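Local coordinates for protein ZmpA Glycopeptidase (Clostridium perfringens, PDB 6XSX) that probably cleaves glycosylated proteins as a zinc metalloprotease of the M60 glycopeptidase family, this chain being its catalytic module, at residues T51-K56 and I137-A142; G58-V63 and K97-I102; V464-D469 and N496-H501; G480-R485 and S512-D517. All coordinates share one frame; numbering follows the deposited sequence.

Contact 1: T51-K56 and I137-A142. With EDO (1,2-ethanediol), chain F.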
loop_
_atom_site.group_PDB
_atom_site.type_symbol
_atom_site.label_atom_id
_atom_site.label_comp_id
_atom_site.label_asym_id
_atom_site.label_seq_id
_atom_site.Cartn_x
_atom_site.Cartn_y
_atom_site.Cartn_z
ATOM N N THR A 51 20.793 16.370 1.427
ATOM C CA THR A 51 22.016 17.154 1.484
ATOM C C THR A 51 22.766 17.055 0.161
ATOM O O THR A 51 23.465 17.990 -0.205
ATOM C CB THR A 51 22.948 16.754 2.637
ATOM O OG1 THR A 51 23.667 15.580 2.252
ATOM C CG2 THR A 51 22.225 16.559 3.956
ATOM N N GLY A 52 22.651 15.904 -0.516
ATOM C CA GLY A 52 23.353 15.660 -1.767
ATOM C C GLY A 52 24.810 15.230 -1.569
ATOM O O GLY A 52 25.563 15.165 -2.547
ATOM N N TYR A 53 25.185 14.908 -0.317
ATOM C CA TYR A 53 26.553 14.527 -0.001
ATOM C C TYR A 53 26.699 13.027 0.236
ATOM O O TYR A 53 25.881 12.411 0.921
ATOM C CB TYR A 53 27.077 15.259 1.234
ATOM C CG TYR A 53 27.267 16.741 1.031
ATOM C CD1 TYR A 53 28.063 17.228 -0.001
ATOM C CD2 TYR A 53 26.642 17.653 1.865
ATOM C CE1 TYR A 53 28.227 18.593 -0.200
ATOM C CE2 TYR A 53 26.798 19.019 1.681
ATOM C CZ TYR A 53 27.584 19.489 0.643
ATOM O OH TYR A 53 27.742 20.831 0.463
ATOM N N ALA A 54 27.796 12.485 -0.309
ATOM C CA ALA A 54 28.235 11.117 -0.098
ATOM C C ALA A 54 29.485 11.120 0.774
ATOM O O ALA A 54 30.288 12.045 0.699
ATOM C CB ALA A 54 28.519 10.447 -1.420
ATOM N N VAL A 55 29.636 10.059 1.575
ATOM C CA VAL A 55 30.813 9.871 2.407
ATOM C C VAL A 55 31.205 8.393 2.395
ATOM O O VAL A 55 30.381 7.527 2.094
ATOM C CB VAL A 55 30.563 10.370 3.847
ATOM C CG1 VAL A 55 30.540 11.893 3.926
ATOM C CG2 VAL A 55 29.280 9.785 4.429
ATOM N N LYS A 56 32.477 8.141 2.729
ATOM C CA LYS A 56 33.020 6.819 2.981
ATOM C C LYS A 56 33.069 6.597 4.489
ATOM O O LYS A 56 33.430 7.509 5.230
ATOM C CB LYS A 56 34.457 6.736 2.451
ATOM C CG LYS A 56 34.613 6.962 0.958
ATOM C CD LYS A 56 36.049 6.955 0.493
ATOM C CE LYS A 56 36.151 7.279 -0.986
ATOM N NZ LYS A 56 37.518 7.050 -1.509
ATOM N N ILE A 137 23.200 24.876 8.539
ATOM C CA ILE A 137 24.366 24.018 8.636
ATOM C C ILE A 137 25.165 24.079 7.338
ATOM O O ILE A 137 24.628 24.395 6.271
ATOM C CB ILE A 137 24.036 22.568 9.064
ATOM C CG1 ILE A 137 23.561 21.696 7.904
ATOM C CG2 ILE A 137 23.076 22.519 10.249
ATOM C CD1 ILE A 137 23.645 20.215 8.203
ATOM N N ARG A 138 26.458 23.769 7.476
ATOM C CA ARG A 138 27.366 23.614 6.357
ATOM C C ARG A 138 28.188 22.350 6.576
ATOM O O ARG A 138 28.628 22.082 7.691
ATOM C CB ARG A 138 28.272 24.843 6.260
ATOM C CG ARG A 138 29.107 24.900 4.992
ATOM C CD ARG A 138 29.729 26.275 4.819
ATOM N NE ARG A 138 30.479 26.748 5.977
ATOM C CZ ARG A 138 31.721 26.381 6.272
ATOM N NH1 ARG A 138 32.357 25.516 5.498
ATOM N NH2 ARG A 138 32.320 26.880 7.340
ATOM N N ILE A 139 28.385 21.582 5.497
ATOM C CA ILE A 139 29.145 20.349 5.571
ATOM C C ILE A 139 30.401 20.506 4.717
ATOM O O ILE A 139 30.309 20.819 3.534
ATOM C CB ILE A 139 28.279 19.141 5.138
ATOM C CG1 ILE A 139 27.036 18.997 6.023
ATOM C CG2 ILE A 139 29.096 17.859 5.121
ATOM C CD1 ILE A 139 25.943 18.134 5.425
ATOM N N GLU A 140 31.567 20.242 5.318
ATOM C CA GLU A 140 32.835 20.256 4.604
ATOM C C GLU A 140 33.386 18.835 4.495
ATOM O O GLU A 140 33.312 18.059 5.448
ATOM C CB GLU A 140 33.875 21.064 5.385
ATOM C CG GLU A 140 33.651 22.561 5.410
ATOM C CD GLU A 140 34.754 23.346 6.118
ATOM O OE1 GLU A 140 35.676 22.710 6.701
ATOM O OE2 GLU A 140 34.692 24.594 6.101
ATOM N N GLY A 141 33.965 18.518 3.330
ATOM C CA GLY A 141 34.816 17.350 3.158
ATOM C C GLY A 141 34.091 16.175 2.502
ATOM O O GLY A 141 34.657 15.086 2.383
ATOM N N ALA A 142 32.840 16.398 2.072
ATOM C CA ALA A 142 32.053 15.324 1.487
ATOM C C ALA A 142 32.037 15.458 -0.037
ATOM O O ALA A 142 32.445 16.480 -0.572
ATOM C CB ALA A 142 30.663 15.293 2.086
HETATM C C1 EDO F . 26.599 27.949 8.447
HETATM O O1 EDO F . 27.936 27.949 7.977
HETATM C C2 EDO F . 26.493 27.326 9.782
HETATM O O2 EDO F . 27.339 27.972 10.712
HETATM O O HOH W 1 27.207 22.080 3.085
#
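Tyr53, Ala142 and Ile139 account for most of the surface that 51-56 and 137-142 bury against each other, and no direct hydrogen bond joins the two segments. The methyl of Ala142 fills the corner at the base of the tyrosine, with its CB 3.7 Å from Tyr53 CB. The same methyl touches Ala54 O and leans on Val55 CG1, at 3.9 Å from Ala142 CB. Further out along the ring comes Ile139, whose CD1 lies 3.7 Å from Tyr53 CD2 and whose CB approaches Tyr53 CE2. The two side chains run past one another in opposite directions. Tyr53 CG stands anti to its own carbonyl carbon (chi1 -68°), which carries the ring along 137-142 until the phenol reaches water 1. That water lies 3.0 Å from Tyr53 OH and accepts from Ile139 N at 2.7 Å. At the start of 51-56, Thr51 OG1 accepts from Tyr53 N at 3.1 Å, an ST turn, and also bonds to Leu120 O. Strand 49-56 belongs to the large mixed sheet and 136-140 to the four-stranded one. Tyr53 and Ile139 join the two sheets by hydrocarbon contact and one water, while Ala142 packs from the turn leading into 143-149, the neighbour of 49-56.

Contact 2: G58-V63 and K97-I102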
loop_
_atom_site.group_PDB
_atom_site.type_symbol
_atom_site.label_atom_id
_atom_site.label_comp_id
_atom_site.label_asym_id
_atom_site.label_seq_id
_atom_site.Cartn_x
_atom_site.Cartn_y
_atom_site.Cartn_z
ATOM N N GLY A 58 34.542 5.884 7.924
ATOM C CA GLY A 58 35.882 6.123 8.437
ATOM C C GLY A 58 36.489 7.446 7.971
ATOM O O GLY A 58 37.581 7.804 8.410
ATOM N N GLN A 59 35.804 8.176 7.081
ATOM C CA GLN A 59 36.312 9.492 6.717
ATOM C C GLN A 59 35.869 10.518 7.760
ATOM O O GLN A 59 34.912 10.300 8.501
ATOM C CB GLN A 59 35.971 9.879 5.271
ATOM C CG GLN A 59 34.598 10.502 5.062
ATOM C CD GLN A 59 34.464 11.179 3.712
ATOM O OE1 GLN A 59 34.133 10.559 2.699
ATOM N NE2 GLN A 59 34.702 12.483 3.685
ATOM N N VAL A 60 36.602 11.631 7.797
ATOM C CA VAL A 60 36.283 12.771 8.637
ATOM C C VAL A 60 35.528 13.784 7.784
ATOM O O VAL A 60 35.878 14.013 6.629
ATOM C CB VAL A 60 37.569 13.395 9.215
ATOM C CG1 VAL A 60 37.299 14.715 9.931
ATOM C CG2 VAL A 60 38.324 12.419 10.109
ATOM N N ILE A 61 34.476 14.361 8.369
ATOM C CA ILE A 61 33.802 15.518 7.802
ATOM C C ILE A 61 33.710 16.557 8.913
ATOM O O ILE A 61 33.815 16.204 10.091
ATOM C CB ILE A 61 32.408 15.146 7.249
ATOM C CG1 ILE A 61 31.495 14.528 8.313
ATOM C CG2 ILE A 61 32.535 14.257 6.017
ATOM C CD1 ILE A 61 30.014 14.569 7.968
ATOM N N THR A 62 33.549 17.826 8.525
ATOM C CA THR A 62 33.400 18.902 9.492
ATOM C C THR A 62 32.064 19.593 9.243
ATOM O O THR A 62 31.789 20.033 8.130
ATOM C CB THR A 62 34.587 19.878 9.464
ATOM O OG1 THR A 62 35.781 19.110 9.611
ATOM C CG2 THR A 62 34.509 20.913 10.567
ATOM N N VAL A 63 31.214 19.619 10.273
ATOM C CA VAL A 63 29.880 20.165 10.089
ATOM C C VAL A 63 29.724 21.363 11.011
ATOM O O VAL A 63 29.989 21.269 12.204
ATOM C CB VAL A 63 28.783 19.114 10.337
ATOM C CG1 VAL A 63 27.390 19.684 10.081
ATOM C CG2 VAL A 63 29.016 17.862 9.507
ATOM N N LYS A 97 31.287 23.964 15.589
ATOM C CA LYS A 97 32.069 23.054 14.758
ATOM C C LYS A 97 31.909 21.612 15.244
ATOM O O LYS A 97 31.948 21.357 16.444
ATOM C CB LYS A 97 33.540 23.489 14.817
ATOM C CG LYS A 97 34.534 22.650 14.026
ATOM C CD LYS A 97 35.975 23.032 14.328
ATOM C CE LYS A 97 36.978 22.211 13.549
ATOM N NZ LYS A 97 38.369 22.641 13.839
ATOM N N ASN A 98 31.733 20.672 14.301
ATOM C CA ASN A 98 31.644 19.255 14.623
ATOM C C ASN A 98 32.607 18.480 13.725
ATOM O O ASN A 98 32.406 18.409 12.513
ATOM C CB ASN A 98 30.231 18.689 14.412
ATOM C CG ASN A 98 29.146 19.377 15.215
ATOM O OD1 ASN A 98 28.676 18.846 16.216
ATOM N ND2 ASN A 98 28.743 20.562 14.789
ATOM N N VAL A 99 33.640 17.884 14.331
ATOM C CA VAL A 99 34.539 16.995 13.614
ATOM C C VAL A 99 33.993 15.574 13.762
ATOM O O VAL A 99 34.038 15.004 14.851
ATOM C CB VAL A 99 35.996 17.138 14.111
ATOM C CG1 VAL A 99 36.958 16.283 13.290
ATOM C CG2 VAL A 99 36.456 18.599 14.091
ATOM N N ILE A 100 33.452 15.025 12.663
ATOM C CA ILE A 100 32.749 13.751 12.695
ATOM C C ILE A 100 33.498 12.697 11.881
ATOM O O ILE A 100 33.825 12.913 10.708
ATOM C CB ILE A 100 31.287 13.890 12.221
ATOM C CG1 ILE A 100 30.513 14.901 13.076
ATOM C CG2 ILE A 100 30.589 12.532 12.220
ATOM C CD1 ILE A 100 29.278 15.418 12.405
ATOM N N THR A 101 33.713 11.540 12.522
ATOM C CA THR A 101 34.146 10.319 11.853
ATOM C C THR A 101 32.903 9.559 11.394
ATOM O O THR A 101 32.035 9.227 12.200
ATOM C CB THR A 101 35.084 9.481 12.739
ATOM O OG1 THR A 101 36.209 10.306 13.045
ATOM C CG2 THR A 101 35.587 8.217 12.072
ATOM N N ILE A 102 32.812 9.315 10.084
ATOM C CA ILE A 102 31.662 8.599 9.550
ATOM C C ILE A 102 31.705 7.159 10.059
ATOM O O ILE A 102 32.728 6.498 9.957
ATOM C CB ILE A 102 31.611 8.697 8.009
ATOM C CG1 ILE A 102 31.466 10.156 7.556
ATOM C CG2 ILE A 102 30.502 7.810 7.443
ATOM C CD1 ILE A 102 30.271 10.887 8.173
#
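Ile61, Ile100, Ile102 and Val63 form the apolar centre between 58-63 and 97-102. The side chains of Ile61 and Ile102 meet at about a right angle, CD1 of Ile61 lying 3.7 Å from CD1 of Ile102. Ile61 CG1 sits between its own backbone N and carbonyl carbon (chi1 58°), and from there it reaches both Ile102 CD1 and Ile100 CB. One step along, Val63 CG2 packs on Ile100 CD1 at 3.8 Å. Leu76 and Phe78 of strand 75-80 and Val55 of strand 49-56 cover this face. On the reverse face the contacts are sparser: Val60 CG1 meets Val99 CG1 at 3.7 Å, and the methyl of Thr62 rests against the aliphatic chain of Lys97.

Between the two faces runs the backbone bonding. Ile61 and Ile100 form a hydrogen-bonded pair, with Ile61 N to Ile100 O at 2.8 Å and the return bond nearly straight. Farther along, Val63 O takes two donors from one residue, a weak bond from Asn98 N and a firmer one from Asn98 ND2 at 3.0 Å. The side-chain amide donates from above the carbonyl plane of Val63, 39° out of it, while Asn98 OD1 accepts from Ser94 N and so fixes the amide's rotation. At the other end, Ile102 N bonds to Gln59 O and Gly58 N to Ile102 O, both at 2.8 Å. Strands 60-66 and 96-101 are thus antiparallel neighbours, with 96-101 at the edge of a four-stranded sheet whose apolar face packs against the mixed sheet, face to face as in a beta sandwich.

Contact 3: V464-D469 and N496-H501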
loop_
_atom_site.group_PDB
_atom_site.type_symbol
_atom_site.label_atom_id
_atom_site.label_comp_id
_atom_site.label_asym_id
_atom_site.label_seq_id
_atom_site.Cartn_x
_atom_site.Cartn_y
_atom_site.Cartn_z
ATOM N N VAL A 464 -24.392 -32.636 -12.549
ATOM C CA VAL A 464 -25.160 -31.731 -13.390
ATOM C C VAL A 464 -24.297 -30.511 -13.713
ATOM O O VAL A 464 -23.982 -29.723 -12.820
ATOM C CB VAL A 464 -26.467 -31.301 -12.702
ATOM C CG1 VAL A 464 -27.234 -30.300 -13.554
ATOM C CG2 VAL A 464 -27.337 -32.496 -12.342
ATOM N N SER A 465 -23.927 -30.371 -14.994
ATOM C CA SER A 465 -23.136 -29.245 -15.462
ATOM C C SER A 465 -24.062 -28.225 -16.113
ATOM O O SER A 465 -24.634 -28.491 -17.167
ATOM C CB SER A 465 -22.050 -29.690 -16.407
ATOM O OG SER A 465 -21.255 -28.590 -16.816
ATOM N N ILE A 466 -24.209 -27.069 -15.456
ATOM C CA ILE A 466 -25.121 -26.028 -15.894
ATOM C C ILE A 466 -24.302 -24.899 -16.509
ATOM O O ILE A 466 -23.486 -24.288 -15.819
ATOM C CB ILE A 466 -25.978 -25.527 -14.715
ATOM C CG1 ILE A 466 -26.603 -26.690 -13.938
ATOM C CG2 ILE A 466 -27.014 -24.513 -15.197
ATOM C CD1 ILE A 466 -27.150 -26.331 -12.574
ATOM N N SER A 467 -24.513 -24.649 -17.813
ATOM C CA SER A 467 -23.849 -23.535 -18.478
ATOM C C SER A 467 -24.827 -22.377 -18.647
ATOM O O SER A 467 -26.037 -22.593 -18.754
ATOM C CB SER A 467 -23.233 -23.944 -19.789
ATOM O OG SER A 467 -24.212 -24.011 -20.814
ATOM N N PHE A 468 -24.280 -21.153 -18.675
ATOM C CA PHE A 468 -25.069 -19.931 -18.696
ATOM C C PHE A 468 -24.743 -19.125 -19.942
ATOM O O PHE A 468 -23.577 -18.948 -20.286
ATOM C CB PHE A 468 -24.746 -19.078 -17.467
ATOM C CG PHE A 468 -24.933 -19.816 -16.167
ATOM C CD1 PHE A 468 -26.177 -20.332 -15.819
ATOM C CD2 PHE A 468 -23.861 -20.030 -15.309
ATOM C CE1 PHE A 468 -26.352 -21.020 -14.627
ATOM C CE2 PHE A 468 -24.043 -20.717 -14.116
ATOM C CZ PHE A 468 -25.284 -21.203 -13.776
ATOM N N ASP A 469 -25.795 -18.641 -20.607
ATOM C CA ASP A 469 -25.653 -17.752 -21.748
ATOM C C ASP A 469 -26.482 -16.499 -21.462
ATOM O O ASP A 469 -27.513 -16.587 -20.800
ATOM C CB ASP A 469 -26.040 -18.476 -23.040
ATOM C CG ASP A 469 -25.396 -19.848 -23.182
ATOM O OD1 ASP A 469 -24.272 -19.920 -23.727
ATOM O OD2 ASP A 469 -26.018 -20.839 -22.736
ATOM N N ASN A 496 -19.283 -18.692 -16.303
ATOM C CA ASN A 496 -20.386 -19.079 -17.174
ATOM C C ASN A 496 -20.788 -20.538 -16.950
ATOM O O ASN A 496 -21.549 -21.081 -17.740
ATOM C CB ASN A 496 -20.075 -18.820 -18.658
ATOM C CG ASN A 496 -18.889 -19.604 -19.191
ATOM O OD1 ASN A 496 -18.410 -20.551 -18.566
ATOM N ND2 ASN A 496 -18.392 -19.217 -20.353
ATOM N N ASN A 497 -20.298 -21.180 -15.884
ATOM C CA ASN A 497 -20.636 -22.584 -15.693
ATOM C C ASN A 497 -20.631 -22.953 -14.213
ATOM O O ASN A 497 -19.756 -22.528 -13.465
ATOM C CB ASN A 497 -19.704 -23.502 -16.496
ATOM C CG ASN A 497 -20.207 -24.928 -16.546
ATOM O OD1 ASN A 497 -19.867 -25.738 -15.687
ATOM N ND2 ASN A 497 -21.053 -25.229 -17.515
ATOM N N PHE A 498 -21.610 -23.765 -13.804
ATOM C CA PHE A 498 -21.652 -24.295 -12.449
ATOM C C PHE A 498 -21.914 -25.799 -12.482
ATOM O O PHE A 498 -22.866 -26.243 -13.122
ATOM C CB PHE A 498 -22.782 -23.645 -11.651
ATOM C CG PHE A 498 -22.923 -24.176 -10.246
ATOM C CD1 PHE A 498 -22.050 -23.773 -9.243
ATOM C CD2 PHE A 498 -23.921 -25.085 -9.924
ATOM C CE1 PHE A 498 -22.170 -24.269 -7.951
ATOM C CE2 PHE A 498 -24.045 -25.581 -8.632
ATOM C CZ PHE A 498 -23.172 -25.169 -7.647
ATOM N N VAL A 499 -21.094 -26.572 -11.751
ATOM C CA VAL A 499 -21.304 -28.009 -11.655
ATOM C C VAL A 499 -21.926 -28.347 -10.301
ATOM O O VAL A 499 -21.333 -28.100 -9.248
ATOM C CB VAL A 499 -20.025 -28.830 -11.916
ATOM C CG1 VAL A 499 -20.231 -30.289 -11.533
ATOM C CG2 VAL A 499 -19.546 -28.726 -13.359
ATOM N N ASP A 500 -23.128 -28.931 -10.353
ATOM C CA ASP A 500 -23.827 -29.414 -9.175
ATOM C C ASP A 500 -23.495 -30.892 -8.968
ATOM O O ASP A 500 -24.027 -31.757 -9.666
ATOM C CB ASP A 500 -25.335 -29.162 -9.281
ATOM C CG ASP A 500 -26.128 -29.631 -8.072
ATOM O OD1 ASP A 500 -25.509 -29.858 -7.009
ATOM O OD2 ASP A 500 -27.358 -29.757 -8.199
ATOM N N HIS A 501 -22.614 -31.151 -7.990
ATOM C CA HIS A 501 -22.111 -32.475 -7.667
ATOM C C HIS A 501 -23.052 -33.202 -6.708
ATOM O O HIS A 501 -22.779 -34.341 -6.343
ATOM C CB HIS A 501 -20.746 -32.369 -6.971
ATOM C CG HIS A 501 -19.640 -31.792 -7.789
ATOM N ND1 HIS A 501 -19.273 -30.459 -7.703
ATOM C CD2 HIS A 501 -18.789 -32.363 -8.666
ATOM C CE1 HIS A 501 -18.255 -30.233 -8.507
ATOM N NE2 HIS A 501 -17.938 -31.387 -9.107
#
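Main-chain hydrogen bonds tie 464-469 to 496-501 as antiparallel strands, with their directions 162° apart. Val464 with Asp500 and Ile466 with Phe498 are hydrogen-bonded pairs; in the second, Ile466 N reaches Phe498 O and Phe498 N returns to Ile466 O, both at 2.8 Å. Past the last paired residues, Phe468 N still bonds to Asn496 O at 2.9 Å.

The apolar contacts gather on the face that carries Val464, Ile466 and Phe498. Phe468 and Phe498 lie side by side and point the same way, Phe468 CE2 coming 4.0 Å from Phe498 CB. Phe498 CG is anti to its backbone N (chi1 178°), a setting that carries the ring away from 464-469; Ile466 CD1 lies at its edge, 4.4 Å from Phe498 CD2. Behind this layer stand Tyr481, stacked on Phe468, and Ile490 and Thr493 of strand 488-493, against Phe498. Asp500 is on this face too, beside Val464; its OD2 takes a salt bridge from Arg485 and a hydrogen bond from Tyr511, while OD1 accepts from Gly502 N.

The reverse face is more polar, carrying Ser465, Ser467 and Asn497 beside Val499. Ser465 OG makes a weak bond to Asn497 OD1 at 3.4 Å. The amide ND2 of Asn497 also packs on Ser467 CB, again at 3.4 Å. The sheet is thus held mainly by backbone bonds and by its apolar face, the face of Ser465 and Asn497 adding little, while OD2 of Asp500 reaches the neighbouring sheet, where the arginine would probably favour the charged form of the carboxylate.

Contact 4: G480-R485 and S512-D517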
loop_
_atom_site.group_PDB
_atom_site.type_symbol
_atom_site.label_atom_id
_atom_site.label_comp_id
_atom_site.label_asym_id
_atom_site.label_seq_id
_atom_site.Cartn_x
_atom_site.Cartn_y
_atom_site.Cartn_z
ATOM N N GLY A 480 -22.219 -12.552 -12.080
ATOM C CA GLY A 480 -22.305 -13.962 -11.736
ATOM C C GLY A 480 -23.745 -14.446 -11.646
ATOM O O GLY A 480 -24.682 -13.652 -11.778
ATOM N N TYR A 481 -23.889 -15.754 -11.398
ATOM C CA TYR A 481 -25.193 -16.397 -11.365
ATOM C C TYR A 481 -25.321 -17.181 -10.070
ATOM O O TYR A 481 -24.410 -17.910 -9.677
ATOM C CB TYR A 481 -25.381 -17.352 -12.550
ATOM C CG TYR A 481 -25.268 -16.700 -13.907
ATOM C CD1 TYR A 481 -26.395 -16.241 -14.571
ATOM C CD2 TYR A 481 -24.036 -16.525 -14.521
ATOM C CE1 TYR A 481 -26.305 -15.632 -15.814
ATOM C CE2 TYR A 481 -23.928 -15.916 -15.761
ATOM C CZ TYR A 481 -25.067 -15.470 -16.410
ATOM O OH TYR A 481 -24.969 -14.873 -17.635
ATOM N N GLU A 482 -26.474 -17.011 -9.432
ATOM C CA GLU A 482 -26.820 -17.770 -8.249
ATOM C C GLU A 482 -27.663 -18.975 -8.669
ATOM O O GLU A 482 -28.632 -18.839 -9.429
ATOM C CB GLU A 482 -27.575 -16.851 -7.293
ATOM C CG GLU A 482 -28.211 -17.591 -6.132
ATOM C CD GLU A 482 -29.265 -16.757 -5.437
ATOM O OE1 GLU A 482 -30.380 -16.651 -5.989
ATOM O OE2 GLU A 482 -28.950 -16.182 -4.366
ATOM N N ILE A 483 -27.300 -20.147 -8.134
ATOM C CA ILE A 483 -27.954 -21.397 -8.485
ATOM C C ILE A 483 -28.736 -21.897 -7.274
ATOM O O ILE A 483 -28.159 -22.104 -6.211
ATOM C CB ILE A 483 -26.928 -22.447 -8.972
ATOM C CG1 ILE A 483 -26.093 -21.930 -10.147
ATOM C CG2 ILE A 483 -27.623 -23.762 -9.312
ATOM C CD1 ILE A 483 -24.798 -21.263 -9.736
ATOM N N SER A 484 -30.047 -22.091 -7.463
ATOM C CA SER A 484 -30.915 -22.702 -6.468
ATOM C C SER A 484 -31.391 -24.066 -6.962
ATOM O O SER A 484 -31.554 -24.264 -8.163
ATOM C CB SER A 484 -32.085 -21.808 -6.146
ATOM O OG SER A 484 -31.662 -20.724 -5.341
ATOM N N ARG A 485 -31.583 -25.008 -6.027
ATOM C CA ARG A 485 -32.137 -26.316 -6.353
ATOM C C ARG A 485 -33.189 -26.683 -5.312
ATOM O O ARG A 485 -32.955 -26.528 -4.115
ATOM C CB ARG A 485 -31.059 -27.404 -6.430
ATOM C CG ARG A 485 -31.576 -28.731 -6.973
ATOM C CD ARG A 485 -30.677 -29.939 -6.780
ATOM N NE ARG A 485 -30.382 -30.188 -5.377
ATOM C CZ ARG A 485 -29.162 -30.180 -4.842
ATOM N NH1 ARG A 485 -28.097 -29.955 -5.597
ATOM N NH2 ARG A 485 -29.009 -30.413 -3.549
ATOM N N SER A 512 -33.265 -23.119 -10.240
ATOM C CA SER A 512 -33.632 -21.718 -10.387
ATOM C C SER A 512 -32.380 -20.844 -10.373
ATOM O O SER A 512 -31.624 -20.862 -9.402
ATOM C CB SER A 512 -34.606 -21.303 -9.318
ATOM O OG SER A 512 -35.061 -19.982 -9.554
ATOM N N ILE A 513 -32.189 -20.081 -11.458
ATOM C CA ILE A 513 -30.966 -19.338 -11.719
ATOM C C ILE A 513 -31.274 -17.841 -11.712
ATOM O O ILE A 513 -32.165 -17.372 -12.428
ATOM C CB ILE A 513 -30.342 -19.761 -13.065
ATOM C CG1 ILE A 513 -30.247 -21.282 -13.224
ATOM C CG2 ILE A 513 -29.003 -19.067 -13.287
ATOM C CD1 ILE A 513 -29.298 -21.970 -12.258
ATOM N N VAL A 514 -30.507 -17.095 -10.911
ATOM C CA VAL A 514 -30.655 -15.654 -10.817
ATOM C C VAL A 514 -29.311 -15.005 -11.154
ATOM O O VAL A 514 -28.312 -15.276 -10.491
ATOM C CB VAL A 514 -31.170 -15.255 -9.420
ATOM C CG1 VAL A 514 -31.264 -13.746 -9.237
ATOM C CG2 VAL A 514 -32.508 -15.919 -9.092
ATOM N N ALA A 515 -29.301 -14.162 -12.198
ATOM C CA ALA A 515 -28.107 -13.452 -12.632
ATOM C C ALA A 515 -27.970 -12.163 -11.824
ATOM O O ALA A 515 -28.968 -11.608 -11.381
ATOM C CB ALA A 515 -28.176 -13.170 -14.119
ATOM N N TYR A 516 -26.723 -11.713 -11.616
ATOM C CA TYR A 516 -26.466 -10.529 -10.805
ATOM C C TYR A 516 -25.630 -9.541 -11.601
ATOM O O TYR A 516 -24.716 -9.954 -12.310
ATOM C CB TYR A 516 -25.772 -10.879 -9.488
ATOM C CG TYR A 516 -26.732 -11.274 -8.401
ATOM C CD1 TYR A 516 -27.282 -12.547 -8.366
ATOM C CD2 TYR A 516 -27.109 -10.366 -7.421
ATOM C CE1 TYR A 516 -28.179 -12.910 -7.372
ATOM C CE2 TYR A 516 -27.995 -10.715 -6.416
ATOM C CZ TYR A 516 -28.533 -11.992 -6.396
ATOM O OH TYR A 516 -29.412 -12.348 -5.416
ATOM N N ASP A 517 -25.959 -8.247 -11.467
ATOM C CA ASP A 517 -25.301 -7.214 -12.252
ATOM C C ASP A 517 -24.251 -6.467 -11.426
ATOM O O ASP A 517 -24.033 -6.764 -10.249
ATOM C CB ASP A 517 -26.311 -6.288 -12.932
ATOM C CG ASP A 517 -26.952 -5.257 -12.019
ATOM O OD1 ASP A 517 -26.496 -5.111 -10.845
ATOM O OD2 ASP A 517 -27.926 -4.615 -12.483
HETATM O O HOH W 2 -31.150 -18.786 -7.314
HETATM O O HOH W 3 -31.178 -14.137 -5.618
#
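Tyr481 brings its ring against the methyl of Ala515, CE1 being 3.5 Å from Ala515 CB, while CD1 nears Ile513 CG2. On this same face Ile483 and Ile513 run side by side, Ile513 CD1 lying 3.8 Å from Ile483 CG2. Phe468 of strand 463-470 packs against Ile483 and Ile513. Backbone bonds join strands 478-485 and 511-517 in antiparallel order; the shortest runs from Glu482 N to Val514 O at 2.7 Å.

The other face is polar and watered. Glu482 extends beside Val514, CG anti to its backbone N (chi1 169°), and its CB touches Tyr516 CE1 at 4.0 Å; the carboxylate and ring planes stand 73° apart. Water 3 donates to Glu482 OE1 at 2.7 Å and lies 2.5 Å from Tyr516 OH. Water 2 bonds to the same OE1 at 2.6 Å and to Ser484 OG at 2.8 Å. The second oxygen, OE2, takes a salt bridge from Lys430 and a hydrogen bond from Tyr433, whose ring meets Tyr516 edge-to-face. A buried carboxylate is therefore met on both oxygens, and with lysine and waters around it, it is probably ionised.

In the fold
Contacts 1 and 2 lie at one end of the elongated chain, contacts 3 and 4 at the other, their centres about 67 to 74 Å apart. Contact 2 is nested in the loop that contact 1 closes, inside the M60 peptidase region; their centres are about 9 Å apart, and strands 136-140 and 60-66 are sheet neighbours, Glu140 N probably bonding to Thr62 O. Both close before contacts 3 and 4 open. These alternate along the chain, centres about 11 Å apart, in two small antiparallel sheets packed as a beta sandwich, Phe498 against Ile483. Most helices lie between, among them 277-286, whose HExxH pattern probably marks the metal site, though no metal is bound to it here.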